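Local coordinates for protein NALP (Neisseria meningitidis, PDB 1UYN) that forms, as the outer-membrane translocator domain of an autotransporter, a hydrophilic pore through which the secreted protease passenger reaches the cell surface, at residues Arg131-Ile136 against Ser149-Leu154. Numbering follows the deposited sequence.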
ATOM      1  N   ARG A 131       4.579 -12.061  -0.276  1.00 19.99           N
ATOM      2  CA  ARG A 131       5.938 -12.431  -0.096  1.00 20.66           C
ATOM      3  C   ARG A 131       6.788 -11.339  -0.694  1.00 19.95           C
ATOM      4  O   ARG A 131       6.361 -10.625  -1.574  1.00 18.54           O
ATOM      5  CB  ARG A 131       6.196 -13.740  -0.803  1.00 21.29           C
ATOM      6  CG  ARG A 131       5.302 -14.866  -0.351  1.00 24.72           C
ATOM      7  CD  ARG A 131       5.809 -15.547   0.905  1.00 29.30           C
ATOM      8  NE  ARG A 131       6.540 -16.753   0.534  1.00 34.72           N
ATOM      9  CZ  ARG A 131       7.774 -17.028   0.934  1.00 40.07           C
ATOM     10  NH1 ARG A 131       8.450 -16.200   1.752  1.00 40.76           N
ATOM     11  NH2 ARG A 131       8.349 -18.144   0.503  1.00 42.16           N
ATOM     12  N   TYR A 132       7.991 -11.177  -0.173  1.00 19.96           N
ATOM     13  CA  TYR A 132       8.885 -10.184  -0.731  1.00 20.54           C
ATOM     14  C   TYR A 132      10.314 -10.694  -0.779  1.00 20.09           C
ATOM     15  O   TYR A 132      10.683 -11.589  -0.047  1.00 19.74           O
ATOM     16  CB  TYR A 132       8.736  -8.822  -0.019  1.00 20.23           C
ATOM     17  CG  TYR A 132       9.263  -8.755   1.381  1.00 22.17           C
ATOM     18  CD1 TYR A 132      10.588  -8.484   1.624  1.00 22.81           C
ATOM     19  CD2 TYR A 132       8.428  -8.942   2.468  1.00 25.18           C
ATOM     20  CE1 TYR A 132      11.078  -8.417   2.887  1.00 23.17           C
ATOM     21  CE2 TYR A 132       8.917  -8.891   3.750  1.00 24.60           C
ATOM     22  CZ  TYR A 132      10.254  -8.620   3.956  1.00 24.14           C
ATOM     23  OH  TYR A 132      10.779  -8.552   5.246  1.00 24.35           O
ATOM     24  N   LYS A 133      11.074 -10.158  -1.709  1.00 20.09           N
ATOM     25  CA  LYS A 133      12.484 -10.434  -1.804  1.00 21.18           C
ATOM     26  C   LYS A 133      13.217  -9.110  -1.924  1.00 19.84           C
ATOM     27  O   LYS A 133      12.951  -8.348  -2.818  1.00 18.59           O
ATOM     28  CB  LYS A 133      12.789 -11.318  -3.020  1.00 22.21           C
ATOM     29  CG  LYS A 133      14.229 -11.852  -2.997  1.00 26.91           C
ATOM     30  CD  LYS A 133      14.502 -12.951  -4.047  1.00 32.44           C
ATOM     31  CE  LYS A 133      15.479 -12.463  -5.171  1.00 36.38           C
ATOM     32  NZ  LYS A 133      16.761 -13.279  -5.269  1.00 38.01           N
ATOM     33  N   ASN A 134      14.150  -8.863  -1.022  1.00 19.54           N
ATOM     34  CA  ASN A 134      14.972  -7.653  -1.045  1.00 19.30           C
ATOM     35  C   ASN A 134      16.361  -8.044  -1.476  1.00 18.22           C
ATOM     36  O   ASN A 134      16.985  -8.928  -0.886  1.00 18.29           O
ATOM     37  CB  ASN A 134      15.052  -7.022   0.368  1.00 20.16           C
ATOM     38  CG  ASN A 134      13.740  -6.401   0.816  1.00 20.72           C
ATOM     39  OD1 ASN A 134      12.800  -6.239   0.027  1.00 21.53           O
ATOM     40  ND2 ASN A 134      13.655  -6.085   2.094  1.00 23.80           N
ATOM     41  N   SER A 135      16.837  -7.403  -2.529  1.00 17.58           N
ATOM     42  CA  SER A 135      18.218  -7.546  -2.967  1.00 16.92           C
ATOM     43  C   SER A 135      18.935  -6.290  -2.584  1.00 16.35           C
ATOM     44  O   SER A 135      18.522  -5.239  -2.937  1.00 15.70           O
ATOM     45  CB  SER A 135      18.281  -7.720  -4.451  1.00 16.35           C
ATOM     46  OG  SER A 135      17.911  -9.029  -4.734  1.00 17.18           O
ATOM     47  N   ILE A 136      19.983  -6.413  -1.801  1.00 16.54           N
ATOM     48  CA  ILE A 136      20.726  -5.274  -1.337  1.00 16.44           C
ATOM     49  C   ILE A 136      22.067  -5.355  -1.965  1.00 16.78           C
ATOM     50  O   ILE A 136      22.602  -6.412  -2.042  1.00 15.67           O
ATOM     51  CB  ILE A 136      20.851  -5.359   0.176  1.00 16.33           C
ATOM     52  CG1 ILE A 136      19.633  -4.715   0.865  1.00 18.06           C
ATOM     53  CG2 ILE A 136      22.090  -4.666   0.627  1.00 16.42           C
ATOM     54  CD1 ILE A 136      18.273  -5.289   0.502  1.00 19.56           C
ATOM     55  N   SER A 149      20.489 -11.007   0.124  1.00 23.31           N
ATOM     56  CA  SER A 149      19.174 -11.363  -0.390  1.00 23.17           C
ATOM     57  C   SER A 149      18.331 -11.903   0.743  1.00 21.53           C
ATOM     58  O   SER A 149      18.736 -12.805   1.489  1.00 20.67           O
ATOM     59  CB  SER A 149      19.305 -12.383  -1.550  1.00 23.49           C
ATOM     60  OG  SER A 149      18.290 -12.135  -2.529  1.00 27.13           O
ATOM     61  N   VAL A 150      17.158 -11.328   0.914  1.00 20.34           N
ATOM     62  CA  VAL A 150      16.318 -11.749   2.051  1.00 19.60           C
ATOM     63  C   VAL A 150      14.884 -11.844   1.630  1.00 18.01           C
ATOM     64  O   VAL A 150      14.415 -11.032   0.841  1.00 18.51           O
ATOM     65  CB  VAL A 150      16.479 -10.830   3.310  1.00 19.37           C
ATOM     66  CG1 VAL A 150      16.082  -9.444   3.013  1.00 20.12           C
ATOM     67  CG2 VAL A 150      15.675 -11.358   4.489  1.00 19.88           C
ATOM     68  N   ASN A 151      14.215 -12.857   2.147  1.00 16.60           N
ATOM     69  CA  ASN A 151      12.828 -13.044   1.898  1.00 16.87           C
ATOM     70  C   ASN A 151      12.054 -12.741   3.114  1.00 16.79           C
ATOM     71  O   ASN A 151      12.527 -12.918   4.204  1.00 17.81           O
ATOM     72  CB  ASN A 151      12.529 -14.460   1.430  1.00 17.05           C
ATOM     73  CG  ASN A 151      13.396 -14.879   0.264  1.00 16.95           C
ATOM     74  OD1 ASN A 151      14.106 -15.895   0.354  1.00 19.37           O
ATOM     75  ND2 ASN A 151      13.359 -14.118  -0.825  1.00 11.39           N
ATOM     76  N   GLY A 152      10.845 -12.263   2.919  1.00 17.29           N
ATOM     77  CA  GLY A 152       9.913 -12.126   4.008  1.00 17.43           C
ATOM     78  C   GLY A 152       8.476 -12.380   3.567  1.00 17.16           C
ATOM     79  O   GLY A 152       8.182 -12.675   2.426  1.00 17.04           O
ATOM     80  N   THR A 153       7.599 -12.312   4.551  1.00 17.12           N
ATOM     81  CA  THR A 153       6.171 -12.395   4.393  1.00 16.92           C
ATOM     82  C   THR A 153       5.623 -11.226   5.126  1.00 16.54           C
ATOM     83  O   THR A 153       6.101 -10.881   6.200  1.00 17.31           O
ATOM     84  CB  THR A 153       5.668 -13.633   5.034  1.00 17.03           C
ATOM     85  OG1 THR A 153       6.377 -14.733   4.475  1.00 18.37           O
ATOM     86  CG2 THR A 153       4.223 -13.912   4.616  1.00 19.28           C
ATOM     87  N   LEU A 154       4.648 -10.587   4.519  1.00 16.95           N
ATOM     88  CA  LEU A 154       3.898  -9.529   5.156  1.00 17.43           C
ATOM     89  C   LEU A 154       2.422  -9.823   5.075  1.00 18.05           C
ATOM     90  O   LEU A 154       1.897 -10.064   3.993  1.00 19.48           O
ATOM     91  CB  LEU A 154       4.193  -8.235   4.442  1.00 17.38           C
ATOM     92  CG  LEU A 154       3.410  -7.034   4.887  1.00 17.06           C
ATOM     93  CD1 LEU A 154       3.649  -6.737   6.404  1.00 16.40           C
ATOM     94  CD2 LEU A 154       3.834  -5.904   3.977  1.00 16.34           C
TER
HETATM   95  O   HOH W   1      18.773 -11.463  -5.315  1.00 49.66           O
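Tyr132 has CG between its backbone N and carbonyl carbon (chi1 71°), and chi2 near 85° turns the ring so that one face covers Gly152 of the next strand. Lys133 has CG anti to the backbone N (chi1 -169°). The two segments are paired antiparallel in a beta hairpin of the 12-stranded autotransporter barrel. Tyr132 with Gly152 and Asn134 with Val150 are hydrogen-bonded pairs, each closed by two backbone bonds. Tyr132 N gives its hydrogen to Gly152 O at 3.0 Å, and Gly152 N returns one to Tyr132 O.

The face of the sheet with Tyr132, Asn134 and Val150 turns to the barrel interior, where helix 12-34 lies. There the phenol ring lies over the glycine, in a CH-pi contact from Gly152 CA at 3.7 Å from the ring centroid. The glycine has no CB, and this lets the ring lie close over the backbone. Tyr132 OH is hydrogen-bonded to Gln186 on strand 172-192, and His21 of the helix meets the ring. Next along, Asn134 CB packs on Val150 CG1 at 3.7 Å, while Asn134 OD1 is hydrogen-bonded to Thr104 on strand 100-117.

The other face carries polar groups. The Lys133 chain runs alongside the Asn151 side chain, with Lys133 CG 3.3 Å from Asn151 ND2. The Arg131 side chain passes at a slant to that of Thr153, with Arg131 CD 3.7 Å from Thr153 OG1. One water joins three side chains: it accepts from Lys133 NZ at 2.7 Å and also hydrogen-bonds Ser135 OG and Ser149 OG, the latter at 2.9 Å.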